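Local coordinates for protein Sfrice_029225 (Spodoptera frugiperda, PDB 6I50) that is an Eiger-type cytokine of the tumour necrosis factor family and probably acts by binding a receptor of the matching family, at residues T55-R58 against T59-H63; L147-P150 against E151-F154. All coordinates share one frame; numbering follows the deposited sequence.

Contact 1: residues T55-R58 against T59-H63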
loop_
_atom_site.group_PDB
_atom_site.type_symbol
_atom_site.label_atom_id
_atom_site.label_comp_id
_atom_site.label_asym_id
_atom_site.label_seq_id
_atom_site.Cartn_x
_atom_site.Cartn_y
_atom_site.Cartn_z
ATOM N N THR A 55 -4.043 17.778 11.102
ATOM C CA THR A 55 -3.711 19.003 10.394
ATOM C C THR A 55 -2.223 19.017 10.072
ATOM O O THR A 55 -1.452 18.187 10.557
ATOM C CB THR A 55 -4.109 20.254 11.202
ATOM O OG1 THR A 55 -3.480 20.221 12.491
ATOM C CG2 THR A 55 -5.629 20.312 11.379
ATOM N N LEU A 56 -1.826 19.972 9.233
ATOM C CA LEU A 56 -0.457 20.078 8.740
ATOM C C LEU A 56 0.204 21.320 9.322
ATOM O O LEU A 56 -0.316 22.434 9.178
ATOM C CB LEU A 56 -0.429 20.131 7.209
ATOM C CG LEU A 56 0.946 20.188 6.539
ATOM C CD1 LEU A 56 1.683 18.877 6.758
ATOM C CD2 LEU A 56 0.803 20.507 5.048
ATOM N N THR A 57 1.349 21.130 9.969
ATOM C CA THR A 57 2.095 22.243 10.531
ATOM C C THR A 57 2.977 22.890 9.461
ATOM O O THR A 57 3.220 22.331 8.389
ATOM C CB THR A 57 2.955 21.788 11.713
ATOM O OG1 THR A 57 4.098 21.076 11.221
ATOM C CG2 THR A 57 2.154 20.890 12.663
ATOM N N ARG A 58 3.479 24.083 9.780
ATOM C CA ARG A 58 4.339 24.799 8.845
ATOM C C ARG A 58 5.715 24.154 8.706
ATOM O O ARG A 58 6.450 24.488 7.770
ATOM C CB ARG A 58 4.491 26.252 9.279
ATOM C CG ARG A 58 5.385 26.436 10.491
ATOM C CD ARG A 58 5.890 27.874 10.617
ATOM N NE ARG A 58 6.889 28.211 9.602
ATOM C CZ ARG A 58 8.174 27.873 9.675
ATOM N NH1 ARG A 58 8.625 27.185 10.715
ATOM N NH2 ARG A 58 9.011 28.222 8.707
ATOM N N THR A 59 6.080 23.239 9.604
ATOM C CA THR A 59 7.327 22.489 9.501
ATOM C C THR A 59 7.180 21.220 8.675
ATOM O O THR A 59 8.169 20.506 8.485
ATOM C CB THR A 59 7.854 22.118 10.894
ATOM O OG1 THR A 59 6.849 21.397 11.607
ATOM C CG2 THR A 59 8.228 23.365 11.675
ATOM N N GLY A 60 5.975 20.920 8.196
ATOM C CA GLY A 60 5.719 19.706 7.457
ATOM C C GLY A 60 5.275 18.526 8.293
ATOM O O GLY A 60 5.129 17.428 7.750
ATOM N N HIS A 61 5.060 18.707 9.594
ATOM C CA HIS A 61 4.600 17.612 10.433
ATOM C C HIS A 61 3.087 17.479 10.336
ATOM O O HIS A 61 2.367 18.477 10.226
ATOM C CB HIS A 61 4.999 17.836 11.896
ATOM C CG HIS A 61 6.467 17.714 12.156
ATOM N ND1 HIS A 61 7.364 18.715 11.851
ATOM C CD2 HIS A 61 7.194 16.718 12.723
ATOM C CE1 HIS A 61 8.581 18.337 12.201
ATOM N NE2 HIS A 61 8.505 17.128 12.732
ATOM N N VAL A 62 2.607 16.243 10.369
ATOM C CA VAL A 62 1.182 15.977 10.522
ATOM C C VAL A 62 0.861 15.969 12.010
ATOM O O VAL A 62 1.492 15.247 12.788
ATOM C CB VAL A 62 0.788 14.647 9.861
ATOM C CG1 VAL A 62 -0.655 14.317 10.186
ATOM C CG2 VAL A 62 0.980 14.730 8.351
ATOM N N HIS A 63 -0.114 16.781 12.402
ATOM C CA HIS A 63 -0.481 17.010 13.796
ATOM C C HIS A 63 -1.761 16.221 14.077
ATOM O O HIS A 63 -2.827 16.558 13.556
ATOM C CB HIS A 63 -0.662 18.516 14.004
ATOM C CG HIS A 63 -0.936 18.937 15.416
ATOM N ND1 HIS A 63 -1.275 18.058 16.421
ATOM C CD2 HIS A 63 -0.943 20.169 15.979
ATOM C CE1 HIS A 63 -1.466 18.728 17.544
ATOM N NE2 HIS A 63 -1.274 20.012 17.302
#

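Contact 2: residues L147-P150 against E151-F154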
loop_
_atom_site.group_PDB
_atom_site.type_symbol
_atom_site.label_atom_id
_atom_site.label_comp_id
_atom_site.label_asym_id
_atom_site.label_seq_id
_atom_site.Cartn_x
_atom_site.Cartn_y
_atom_site.Cartn_z
ATOM N N LEU A 147 10.420 13.874 -6.109
ATOM C CA LEU A 147 9.476 14.676 -6.884
ATOM C C LEU A 147 8.252 14.958 -6.022
ATOM O O LEU A 147 7.491 14.042 -5.686
ATOM C CB LEU A 147 9.083 13.965 -8.177
ATOM C CG LEU A 147 10.171 13.845 -9.238
ATOM C CD1 LEU A 147 9.653 13.071 -10.441
ATOM C CD2 LEU A 147 10.647 15.228 -9.656
ATOM N N MET A 148 8.059 16.225 -5.666
ATOM C CA MET A 148 6.954 16.608 -4.792
ATOM C C MET A 148 5.801 17.145 -5.640
ATOM O O MET A 148 5.506 18.339 -5.695
ATOM C CB MET A 148 7.424 17.621 -3.751
ATOM C CG MET A 148 8.653 17.163 -2.975
ATOM S SD MET A 148 8.442 15.484 -2.357
ATOM C CE MET A 148 6.970 15.719 -1.412
ATOM N N GLN A 149 5.156 16.207 -6.322
ATOM C CA GLN A 149 3.979 16.450 -7.138
ATOM C C GLN A 149 2.833 15.626 -6.568
ATOM O O GLN A 149 3.073 14.561 -5.988
ATOM C CB GLN A 149 4.236 16.079 -8.608
ATOM C CG GLN A 149 5.390 16.867 -9.242
ATOM C CD GLN A 149 5.803 16.334 -10.607
ATOM O OE1 GLN A 149 5.761 15.133 -10.862
ATOM N NE2 GLN A 149 6.207 17.236 -11.491
ATOM N N PRO A 150 1.584 16.101 -6.682
ATOM C CA PRO A 150 0.508 15.520 -5.860
ATOM C C PRO A 150 0.282 14.043 -6.111
ATOM O O PRO A 150 -0.001 13.290 -5.172
ATOM C CB PRO A 150 -0.720 16.352 -6.256
ATOM C CG PRO A 150 -0.174 17.600 -6.837
ATOM C CD PRO A 150 1.106 17.223 -7.507
ATOM N N GLU A 151 0.386 13.608 -7.361
ATOM C CA GLU A 151 0.175 12.206 -7.682
ATOM C C GLU A 151 1.372 11.328 -7.332
ATOM O O GLU A 151 1.235 10.100 -7.337
ATOM C CB GLU A 151 -0.165 12.067 -9.169
ATOM C CG GLU A 151 1.033 12.182 -10.119
ATOM C CD GLU A 151 1.454 13.608 -10.417
ATOM O OE1 GLU A 151 0.890 14.562 -9.830
ATOM O OE2 GLU A 151 2.361 13.775 -11.260
ATOM N N LYS A 152 2.525 11.917 -7.014
ATOM C CA LYS A 152 3.757 11.154 -6.824
ATOM C C LYS A 152 4.141 10.957 -5.359
ATOM O O LYS A 152 4.605 9.873 -4.990
ATOM C CB LYS A 152 4.912 11.837 -7.570
ATOM C CG LYS A 152 4.775 11.766 -9.089
ATOM C CD LYS A 152 6.078 12.128 -9.791
ATOM C CE LYS A 152 5.985 11.870 -11.291
ATOM N NZ LYS A 152 5.074 12.838 -11.976
ATOM N N SER A 153 3.971 11.969 -4.510
ATOM C CA SER A 153 4.423 11.904 -3.123
ATOM C C SER A 153 3.328 12.423 -2.205
ATOM O O SER A 153 2.700 13.442 -2.506
ATOM C CB SER A 153 5.712 12.717 -2.911
ATOM O OG SER A 153 6.782 12.198 -3.691
ATOM N N PHE A 154 3.094 11.726 -1.090
ATOM C CA PHE A 154 1.974 12.092 -0.227
ATOM C C PHE A 154 2.070 11.358 1.106
ATOM O O PHE A 154 2.818 10.388 1.257
ATOM C CB PHE A 154 0.632 11.785 -0.901
ATOM C CG PHE A 154 0.574 10.425 -1.557
ATOM C CD1 PHE A 154 0.299 9.288 -0.810
ATOM C CD2 PHE A 154 0.776 10.290 -2.922
ATOM C CE1 PHE A 154 0.246 8.042 -1.410
ATOM C CE2 PHE A 154 0.721 9.045 -3.528
ATOM C CZ PHE A 154 0.445 7.919 -2.770
#

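Contact 1: residues T55-R58 against T59-H63
Thr-57 and His-61 face each other in a tight beta hairpin of the TNF jelly-roll fold, whose type I turn runs from Thr-57 to Gly-60 and joins strands 55-56 and 62-63. CB of Thr-57 stands 3.7 Å from His-61 O, the acceptor of the nearly straight bond from Thr-57 N. With chi1 at 75°, Thr-57 OG1 lies between the backbone N and the carbonyl carbon and reaches across the turn: it takes a bent bond from His-61 N (3.0 Å, 138° at the hydrogen) and pairs with Thr-59 OG1 at 2.8 Å. The other branch, CG2, lies by His-61 O and, beyond it, against His-63 CB, the two side chains crossing at about a right angle. Thr-59 OG1 also bonds ND1 of His-61, and this chain of polar contacts fixes the imidazole beside the turn. Without the Thr-57 hydroxyl, as with an alanine here, Thr-59 OG1 and His-61 N would probably lose their shared partner, leaving the end of the hairpin freer to flex. Gly-60 closes the turn with a positive phi, a backbone shape in which a CB would jam against the preceding carbonyl O. On the face carrying Leu-56 and Val-62, both side chains meet Phe-8 of strand 5-10. On the other face, Thr-55 and His-63 lie side by side, and Thr-55 OG1, hydrogen-bonded to His-65, sits 3.6 Å from His-63 CB.

Contact 2: residues L147-P150 against E151-F154
Gln-149 O is gripped by two backbone amides where residues 148-153 form a short loop that breaks the long strand 144-161 of the TNF jelly roll. Ser-153 N comes nearly head-on to Gln-149 O at 3.1 Å, while Lys-152 N, 2.9 Å from the same Gln-149 O, lies above the carbonyl plane; together they close the turn that carries Pro-150 and Glu-151. The side chains of Gln-149 and Lys-152 run alongside each other, and Lys-152 NZ meets Gln-149 OE1 at 2.6 Å, a short bond with a C=O...N angle of 161°. The lysine chain is extended until chi4 turns to 70°, which brings NZ within bonding distance of both the amide oxygen and Glu-151 OE2. Lys-152 NZ forms a salt bridge with Glu-151 OE2 at 3.0 Å, approaching on the anti side and somewhat out of the carboxylate plane. Glu-151 folds back over the loop, and its OE1 rests 3.5 Å from Pro-150 CD. The aliphatic part of Lys-152 packs against Leu-147, Lys-152 CD to Leu-147 CD1 at 3.8 Å.

Ser-153 OG donates to Leu-147 O (2.8 Å) and receives Tyr-77 N of strand 68-80, while the methyl CE of Met-148 lies 3.6 Å from Ser-153 CB. In the trimer, Lys-152 NZ also makes a weak bond to Gln-104 OE1 of the second subunit, and Glu-151 packs on Leu-102 of that subunit. The ammonium thus has a carboxylate and amide oxygens around it, which is likely to stabilise its positive charge at the subunit boundary.

In the fold
Followed from the N terminus, the chain first makes strands 5-10 and 40-42, then turns back on itself in contact 1, the hairpin that forms one end of a five-strand sheet. Strand 62-63 is hydrogen-bonded there to strand 134-139. Contact 2 comes much later, as a short loop that interrupts strand 144-161 in the other sheet, with hydrogen bonds to strand 68-80 flanking the break. The two follow in series, neither enclosing nor crossing the other; the centres of contact 1 and contact 2 are about 17 Å apart, and the two do not touch. Strands 5-10 and 40-42 meet side chains of both, and contact 2 also borders another subunit of the trimer.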